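PDB 5OWU: importin subunit beta-1 from Saccharomyces cerevisiae, which carries proteins into the nucleus as the importin beta subunit, pairing with importin alpha, which recognises the classical nuclear localization signal of the cargo. Local coordinates for residues I238-C249 against N279-F289; P769-F780 against M812-Y822. All coordinates share one frame; numbering follows the deposited sequence.

Interaction 1: I238-C249 against N279-F289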
# COMPACT_ATOMS: atom_id res chain seq x y z
N ILE A 238 25.01 -13.43 13.57
CA ILE A 238 23.56 -13.24 13.54
C ILE A 238 23.15 -12.37 12.35
O ILE A 238 22.06 -12.55 11.80
CB ILE A 238 23.08 -12.63 14.87
CG1 ILE A 238 21.55 -12.63 14.93
CG2 ILE A 238 23.65 -11.22 15.07
CD1 ILE A 238 20.98 -12.17 16.26
N GLU A 239 23.99 -11.42 11.94
CA GLU A 239 23.66 -10.61 10.77
C GLU A 239 23.70 -11.45 9.50
O GLU A 239 22.86 -11.27 8.60
CB GLU A 239 24.62 -9.42 10.67
CG GLU A 239 24.33 -8.33 11.69
CD GLU A 239 25.42 -7.27 11.73
OE1 GLU A 239 25.58 -6.54 10.73
OE2 GLU A 239 26.11 -7.17 12.76
N VAL A 240 24.67 -12.36 9.39
CA VAL A 240 24.70 -13.28 8.26
C VAL A 240 23.42 -14.10 8.22
O VAL A 240 22.80 -14.25 7.17
CB VAL A 240 25.96 -14.18 8.35
CG1 VAL A 240 25.89 -15.33 7.34
CG2 VAL A 240 27.20 -13.35 8.10
N GLN A 241 23.02 -14.65 9.37
CA GLN A 241 21.75 -15.37 9.44
C GLN A 241 20.60 -14.51 8.95
O GLN A 241 19.80 -14.94 8.12
CB GLN A 241 21.49 -15.83 10.88
CG GLN A 241 22.38 -16.96 11.35
CD GLN A 241 22.04 -17.41 12.76
OE1 GLN A 241 21.55 -16.62 13.57
NE2 GLN A 241 22.29 -18.68 13.06
N ALA A 242 20.50 -13.28 9.46
CA ALA A 242 19.39 -12.41 9.06
C ALA A 242 19.36 -12.22 7.55
O ALA A 242 18.31 -12.34 6.91
CB ALA A 242 19.51 -11.06 9.78
N ALA A 243 20.52 -11.94 6.95
CA ALA A 243 20.58 -11.78 5.50
C ALA A 243 20.15 -13.06 4.79
O ALA A 243 19.37 -13.01 3.82
CB ALA A 243 21.99 -11.38 5.09
N ALA A 244 20.63 -14.21 5.26
CA ALA A 244 20.30 -15.47 4.60
C ALA A 244 18.80 -15.75 4.68
O ALA A 244 18.21 -16.25 3.72
CB ALA A 244 21.11 -16.61 5.22
N PHE A 245 18.18 -15.44 5.82
CA PHE A 245 16.74 -15.63 5.96
C PHE A 245 15.96 -14.65 5.08
O PHE A 245 14.91 -15.01 4.54
CB PHE A 245 16.32 -15.50 7.42
CG PHE A 245 16.22 -16.82 8.14
CD1 PHE A 245 15.14 -17.65 7.93
CD2 PHE A 245 17.22 -17.23 9.01
CE1 PHE A 245 15.05 -18.87 8.58
CE2 PHE A 245 17.13 -18.45 9.67
CZ PHE A 245 16.05 -19.27 9.45
N GLY A 246 16.45 -13.42 4.91
CA GLY A 246 15.85 -12.55 3.91
C GLY A 246 15.85 -13.19 2.54
O GLY A 246 14.83 -13.20 1.83
N CYS A 247 16.99 -13.78 2.16
CA CYS A 247 17.07 -14.53 0.90
C CYS A 247 16.06 -15.65 0.85
O CYS A 247 15.33 -15.81 -0.14
CB CYS A 247 18.47 -15.12 0.73
SG CYS A 247 19.61 -14.00 0.04
N LEU A 248 16.01 -16.46 1.90
CA LEU A 248 15.10 -17.60 1.90
C LEU A 248 13.66 -17.15 1.73
O LEU A 248 12.91 -17.76 0.96
CB LEU A 248 15.24 -18.41 3.20
CG LEU A 248 16.12 -19.65 3.21
CD1 LEU A 248 15.98 -20.32 4.57
CD2 LEU A 248 15.76 -20.62 2.09
N CYS A 249 13.25 -16.08 2.42
CA CYS A 249 11.87 -15.64 2.31
C CYS A 249 11.56 -15.17 0.90
O CYS A 249 10.51 -15.51 0.33
CB CYS A 249 11.59 -14.52 3.32
SG CYS A 249 11.60 -15.06 5.04
N ASN A 279 17.08 -16.22 21.59
CA ASN A 279 17.39 -14.93 20.97
C ASN A 279 16.19 -14.48 20.15
O ASN A 279 15.79 -15.17 19.21
CB ASN A 279 18.63 -15.04 20.09
CG ASN A 279 19.05 -13.71 19.50
OD1 ASN A 279 18.33 -13.12 18.70
ND2 ASN A 279 20.23 -13.24 19.89
N ASP A 280 15.64 -13.31 20.49
CA ASP A 280 14.40 -12.85 19.86
C ASP A 280 14.60 -12.58 18.37
O ASP A 280 13.67 -12.77 17.58
CB ASP A 280 13.87 -11.60 20.56
CG ASP A 280 13.44 -11.86 21.99
OD1 ASP A 280 13.28 -13.03 22.37
OD2 ASP A 280 13.24 -10.87 22.73
N LYS A 281 15.79 -12.14 17.97
CA LYS A 281 16.03 -11.83 16.56
C LYS A 281 16.03 -13.11 15.71
O LYS A 281 15.41 -13.16 14.64
CB LYS A 281 17.35 -11.08 16.42
CG LYS A 281 17.86 -10.87 14.98
CD LYS A 281 17.30 -9.62 14.34
CE LYS A 281 18.00 -9.31 13.02
NZ LYS A 281 19.43 -8.94 13.22
N VAL A 282 16.72 -14.15 16.18
CA VAL A 282 16.76 -15.42 15.46
C VAL A 282 15.34 -15.97 15.31
O VAL A 282 14.86 -16.25 14.19
CB VAL A 282 17.67 -16.42 16.20
CG1 VAL A 282 17.74 -17.75 15.46
CG2 VAL A 282 19.07 -15.83 16.39
N ALA A 283 14.66 -16.14 16.45
CA ALA A 283 13.29 -16.62 16.42
C ALA A 283 12.45 -15.80 15.46
O ALA A 283 11.69 -16.36 14.65
CB ALA A 283 12.69 -16.58 17.83
N SER A 284 12.60 -14.47 15.50
CA SER A 284 11.86 -13.61 14.59
C SER A 284 12.12 -13.99 13.14
O SER A 284 11.20 -13.98 12.31
CB SER A 284 12.23 -12.14 14.82
OG SER A 284 11.74 -11.69 16.07
N MET A 285 13.37 -14.31 12.81
CA MET A 285 13.69 -14.75 11.45
C MET A 285 12.84 -15.95 11.06
O MET A 285 12.24 -15.98 9.97
CB MET A 285 15.17 -15.13 11.34
CG MET A 285 16.14 -14.01 11.59
SD MET A 285 17.83 -14.65 11.48
CE MET A 285 18.67 -13.54 12.62
N THR A 286 12.79 -16.97 11.92
CA THR A 286 12.02 -18.16 11.56
C THR A 286 10.54 -17.81 11.41
O THR A 286 9.86 -18.29 10.48
CB THR A 286 12.21 -19.27 12.60
OG1 THR A 286 11.52 -18.94 13.81
CG2 THR A 286 13.68 -19.49 12.89
N VAL A 287 10.04 -16.96 12.30
CA VAL A 287 8.64 -16.55 12.22
C VAL A 287 8.36 -15.93 10.86
O VAL A 287 7.39 -16.29 10.18
CB VAL A 287 8.30 -15.59 13.37
CG1 VAL A 287 6.89 -15.02 13.19
CG2 VAL A 287 8.40 -16.32 14.69
N GLU A 288 9.22 -14.99 10.43
CA GLU A 288 8.99 -14.34 9.14
C GLU A 288 8.99 -15.35 8.01
O GLU A 288 8.21 -15.22 7.05
CB GLU A 288 10.06 -13.26 8.89
CG GLU A 288 9.96 -12.61 7.51
CD GLU A 288 8.62 -11.95 7.26
OE1 GLU A 288 7.93 -11.58 8.24
OE2 GLU A 288 8.24 -11.80 6.07
N PHE A 289 9.84 -16.37 8.10
CA PHE A 289 9.82 -17.42 7.08
C PHE A 289 8.45 -18.10 7.01
O PHE A 289 7.89 -18.30 5.91
CB PHE A 289 10.91 -18.44 7.38
CG PHE A 289 11.03 -19.51 6.34
CD1 PHE A 289 11.46 -19.18 5.07
CD2 PHE A 289 10.71 -20.82 6.62
CE1 PHE A 289 11.58 -20.14 4.09
CE2 PHE A 289 10.83 -21.79 5.63
CZ PHE A 289 11.26 -21.44 4.37
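Met285 reaches across to helix 238-249 because its CG stands anti to its own carbonyl carbon (chi1 -62°) and the chain runs on extended at chi2. The thioether thereby enters a hole lined by Ile238, Gln241, Ala242 and Phe245, a knobs-into-holes fit in which Met285 CE comes 3.6 Å from the backbone O of Ile238. Along the way Met285 CB lies over one face of the Phe245 ring, 4.0 Å from its centroid, a CH-pi contact, and SD approaches the same ring obliquely, 3.6 Å from Phe245 CD2. At the start of the helices, Ile238 swings CG1 anti to its backbone N (chi1 -171°), and CD1 meets Lys281 CG at 3.6 Å. That methyl also lies beside Asn279 OD1, the N-cap acceptor for Val282 N and, weakly, for Lys281 N. Farther on, Cys249 SG sits at the edge of the Phe289 ring, 5.5 Å from its centroid. The two segments run nearly parallel, their axes 6° apart, and join HEAT 6 to HEAT 7. Since sulfur, methyl and aromatic surfaces make up most of this seam, its cohesion probably comes chiefly from dispersion and shape rather than from directional polar bonds.

Interaction 2: P769-F780 against M812-Y822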
# COMPACT_ATOMS: atom_id res chain seq x y z
N PRO A 769 -27.54 12.03 -28.56
CA PRO A 769 -26.63 11.02 -29.12
C PRO A 769 -25.70 11.55 -30.19
O PRO A 769 -24.59 11.03 -30.34
CB PRO A 769 -27.59 9.96 -29.69
CG PRO A 769 -28.86 10.69 -29.92
CD PRO A 769 -28.95 11.71 -28.83
N GLU A 770 -26.10 12.59 -30.93
CA GLU A 770 -25.22 13.14 -31.95
C GLU A 770 -23.98 13.77 -31.33
O GLU A 770 -22.92 13.82 -31.97
CB GLU A 770 -25.96 14.16 -32.82
CG GLU A 770 -26.36 15.45 -32.12
CD GLU A 770 -27.56 15.30 -31.20
OE1 GLU A 770 -28.06 14.17 -31.03
OE2 GLU A 770 -28.01 16.33 -30.65
N ALA A 771 -24.09 14.27 -30.10
CA ALA A 771 -22.93 14.83 -29.43
C ALA A 771 -21.99 13.75 -28.94
O ALA A 771 -20.76 13.94 -28.93
CB ALA A 771 -23.38 15.72 -28.27
N LEU A 772 -22.53 12.60 -28.53
CA LEU A 772 -21.69 11.53 -27.99
C LEU A 772 -21.09 10.66 -29.08
O LEU A 772 -20.03 10.05 -28.88
CB LEU A 772 -22.51 10.66 -27.02
CG LEU A 772 -21.74 9.57 -26.27
CD1 LEU A 772 -20.89 10.18 -25.18
CD2 LEU A 772 -22.68 8.52 -25.70
N PHE A 773 -21.74 10.60 -30.25
CA PHE A 773 -21.41 9.61 -31.27
C PHE A 773 -19.92 9.48 -31.57
O PHE A 773 -19.42 8.34 -31.60
CB PHE A 773 -22.19 9.94 -32.55
CG PHE A 773 -21.90 9.01 -33.69
CD1 PHE A 773 -22.27 7.67 -33.62
CD2 PHE A 773 -21.28 9.46 -34.84
CE1 PHE A 773 -22.01 6.80 -34.66
CE2 PHE A 773 -21.02 8.59 -35.90
CZ PHE A 773 -21.39 7.26 -35.80
N PRO A 774 -19.16 10.56 -31.80
CA PRO A 774 -17.75 10.39 -32.20
C PRO A 774 -16.83 9.90 -31.09
O PRO A 774 -15.63 9.74 -31.34
CB PRO A 774 -17.35 11.79 -32.67
CG PRO A 774 -18.28 12.71 -31.97
CD PRO A 774 -19.58 11.97 -31.87
N TYR A 775 -17.34 9.65 -29.88
CA TYR A 775 -16.52 9.21 -28.76
C TYR A 775 -16.84 7.79 -28.32
O TYR A 775 -16.20 7.29 -27.38
CB TYR A 775 -16.70 10.17 -27.58
CG TYR A 775 -16.47 11.61 -27.97
CD1 TYR A 775 -15.20 12.06 -28.27
CD2 TYR A 775 -17.53 12.50 -28.05
CE1 TYR A 775 -14.97 13.36 -28.63
CE2 TYR A 775 -17.31 13.82 -28.42
CZ TYR A 775 -16.04 14.24 -28.71
OH TYR A 775 -15.81 15.54 -29.08
N VAL A 776 -17.80 7.13 -28.97
CA VAL A 776 -18.23 5.81 -28.51
C VAL A 776 -17.06 4.83 -28.53
O VAL A 776 -16.83 4.10 -27.56
CB VAL A 776 -19.41 5.31 -29.37
CG1 VAL A 776 -19.74 3.86 -29.06
CG2 VAL A 776 -20.63 6.18 -29.13
N GLY A 777 -16.32 4.78 -29.64
CA GLY A 777 -15.19 3.88 -29.71
C GLY A 777 -14.17 4.13 -28.62
O GLY A 777 -13.63 3.19 -28.03
N THR A 778 -13.89 5.40 -28.33
CA THR A 778 -12.99 5.75 -27.23
C THR A 778 -13.49 5.18 -25.91
O THR A 778 -12.73 4.59 -25.13
CB THR A 778 -12.87 7.28 -27.16
OG1 THR A 778 -12.09 7.75 -28.25
CG2 THR A 778 -12.23 7.73 -25.86
N ILE A 779 -14.79 5.35 -25.64
CA ILE A 779 -15.34 4.85 -24.39
C ILE A 779 -15.21 3.33 -24.34
O ILE A 779 -14.88 2.75 -23.30
CB ILE A 779 -16.80 5.31 -24.24
CG1 ILE A 779 -16.84 6.84 -24.12
CG2 ILE A 779 -17.46 4.66 -23.01
CD1 ILE A 779 -18.21 7.43 -24.24
N PHE A 780 -15.44 2.67 -25.47
CA PHE A 780 -15.33 1.22 -25.50
C PHE A 780 -13.90 0.76 -25.29
O PHE A 780 -13.67 -0.28 -24.66
CB PHE A 780 -15.90 0.67 -26.81
CG PHE A 780 -17.31 0.20 -26.68
CD1 PHE A 780 -17.58 -1.11 -26.32
CD2 PHE A 780 -18.38 1.07 -26.88
CE1 PHE A 780 -18.88 -1.55 -26.19
CE2 PHE A 780 -19.68 0.63 -26.75
CZ PHE A 780 -19.93 -0.68 -26.40
N MET A 812 -28.86 4.45 -26.37
CA MET A 812 -28.89 5.77 -26.97
C MET A 812 -28.88 5.73 -28.49
O MET A 812 -29.30 6.70 -29.13
CB MET A 812 -27.71 6.60 -26.47
CG MET A 812 -27.85 7.06 -25.04
SD MET A 812 -26.39 7.94 -24.50
CE MET A 812 -26.33 9.27 -25.69
N PHE A 813 -28.37 4.65 -29.09
CA PHE A 813 -28.27 4.58 -30.55
C PHE A 813 -29.07 3.40 -31.07
O PHE A 813 -28.51 2.31 -31.28
CB PHE A 813 -26.81 4.47 -30.99
CG PHE A 813 -25.96 5.66 -30.61
CD1 PHE A 813 -25.32 5.71 -29.38
CD2 PHE A 813 -25.78 6.72 -31.49
CE1 PHE A 813 -24.53 6.79 -29.03
CE2 PHE A 813 -24.98 7.81 -31.15
CZ PHE A 813 -24.36 7.84 -29.92
N PRO A 814 -30.38 3.55 -31.32
CA PRO A 814 -31.13 2.46 -31.96
C PRO A 814 -30.97 2.41 -33.48
O PRO A 814 -31.53 1.50 -34.10
CB PRO A 814 -32.58 2.78 -31.57
CG PRO A 814 -32.61 4.27 -31.50
CD PRO A 814 -31.25 4.69 -30.98
N ASP A 815 -30.24 3.35 -34.08
CA ASP A 815 -30.05 3.36 -35.52
C ASP A 815 -29.08 2.30 -36.01
O ASP A 815 -28.92 2.15 -37.22
CB ASP A 815 -29.56 4.74 -35.98
CG ASP A 815 -28.30 5.19 -35.25
OD1 ASP A 815 -28.08 4.75 -34.10
OD2 ASP A 815 -27.53 5.98 -35.83
N GLY A 816 -28.41 1.57 -35.12
CA GLY A 816 -27.42 0.61 -35.54
C GLY A 816 -26.08 1.21 -35.90
O GLY A 816 -25.20 0.49 -36.38
N SER A 817 -25.89 2.51 -35.66
CA SER A 817 -24.65 3.19 -36.04
C SER A 817 -23.45 2.75 -35.20
O SER A 817 -22.31 3.03 -35.59
CB SER A 817 -24.82 4.71 -35.91
OG SER A 817 -25.45 5.07 -34.69
N ILE A 818 -23.67 2.11 -34.05
CA ILE A 818 -22.58 1.64 -33.21
C ILE A 818 -22.64 0.13 -32.98
O ILE A 818 -21.97 -0.39 -32.10
CB ILE A 818 -22.55 2.41 -31.88
CG1 ILE A 818 -23.80 2.13 -31.04
CG2 ILE A 818 -22.41 3.91 -32.15
CD1 ILE A 818 -23.71 2.64 -29.61
N LYS A 819 -23.43 -0.58 -33.78
CA LYS A 819 -23.59 -2.02 -33.56
C LYS A 819 -22.28 -2.78 -33.77
O LYS A 819 -22.13 -3.87 -33.23
CB LYS A 819 -24.67 -2.58 -34.48
CG LYS A 819 -24.33 -2.55 -35.96
CD LYS A 819 -25.48 -3.11 -36.79
CE LYS A 819 -25.18 -3.09 -38.28
NZ LYS A 819 -26.31 -3.63 -39.07
N GLN A 820 -21.34 -2.21 -34.52
CA GLN A 820 -20.05 -2.86 -34.75
C GLN A 820 -19.29 -3.15 -33.45
O GLN A 820 -18.37 -3.97 -33.46
CB GLN A 820 -19.17 -2.00 -35.66
CG GLN A 820 -18.88 -0.60 -35.13
CD GLN A 820 -19.91 0.43 -35.53
OE1 GLN A 820 -21.01 0.10 -35.98
NE2 GLN A 820 -19.57 1.71 -35.36
N PHE A 821 -19.61 -2.46 -32.36
CA PHE A 821 -18.94 -2.72 -31.09
C PHE A 821 -19.56 -3.87 -30.31
O PHE A 821 -18.91 -4.42 -29.42
CB PHE A 821 -18.97 -1.47 -30.20
CG PHE A 821 -18.31 -0.28 -30.82
CD1 PHE A 821 -16.93 -0.16 -30.83
CD2 PHE A 821 -19.07 0.71 -31.41
CE1 PHE A 821 -16.32 0.93 -31.42
CE2 PHE A 821 -18.47 1.81 -32.00
CZ PHE A 821 -17.10 1.92 -32.01
N TYR A 822 -20.80 -4.26 -30.63
CA TYR A 822 -21.55 -5.18 -29.79
C TYR A 822 -21.46 -6.63 -30.24
O TYR A 822 -22.16 -7.48 -29.68
CB TYR A 822 -23.01 -4.73 -29.72
CG TYR A 822 -23.15 -3.48 -28.90
CD1 TYR A 822 -22.94 -2.23 -29.46
CD2 TYR A 822 -23.43 -3.54 -27.54
CE1 TYR A 822 -23.03 -1.08 -28.71
CE2 TYR A 822 -23.53 -2.39 -26.77
CZ TYR A 822 -23.32 -1.17 -27.36
OH TYR A 822 -23.43 -0.02 -26.60
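Phe780 and Tyr822 meet edge to face: Phe780 CZ points at the tyrosine ring, 3.6 Å from Tyr822 CZ, with the two planes turned 78° apart. Against Phe821 the same phenylalanine behaves differently. Here the planes are tilted by only 15° but displaced until little of one ring lies over the other, and it is Phe821 CB that lies over the centre of the Phe780 ring, 3.9 Å from its centroid. With an alanine in place of Phe780, Phe821 CB and the face of Tyr822 would probably lose their aromatic partner, and a gap would be likely to open between helix 776-788 and the loop. The Tyr822 hydroxyl is hydrogen-bonded to the backbone O of Ile806.

The far end of the Phe821 ring presses on the backbone, CZ lying 3.6 Å from Gly777 CA, where a side-chain carbon would be tight. Val776 divides its branches between two rings: CG1 touches Phe821 CE2, whereas CG2 slides past Phe813 to reach CE1 at 3.9 Å. Phe813 in turn is covered on one face by Pro769 CB, 4.1 Å from the ring centroid, and takes Leu772 CD2 at its edge. Phe773, its CG anti to the backbone N, crosses Phe813 obliquely with planes at 49°, and its CE1 packs against Ser817 CB at 3.7 Å. Leu772 CD2 also meets Met812 CE, the two side chains crossing at about a right angle.

Together these groups seat the turn-rich loop between helices 796-812 and 825-836, including the type I beta turn from Gly816 to Lys819, against residues 769-780, which run into HEAT 18. The aromatic cluster of Phe780, Phe821 and Tyr822 thus belongs to the junction of HEAT 18 with HEAT 19, part of the continuous hydrophobic packing by which HEAT repeats build a solenoid.

In the fold
Interactions 1 and 2 illustrate how one all-helical solenoid can use different means to join successive repeats. They follow one another along the chain, interaction 1 closing before interaction 2 opens, and lie on opposite sides of the chain's centre, their centres about 25 and 38 Å from it. Those two centres are about 59 Å apart and the nearest atoms about 38 Å, so neither touches the other. Residues 238-249 and 279-289 couple HEAT 6 to HEAT 7 helix against helix, whereas 769-780 and 812-822 set an inter-helix loop against residues leading into and opening HEAT 18, and lead into HEAT 19. Both rely mainly on apolar and aromatic contacts.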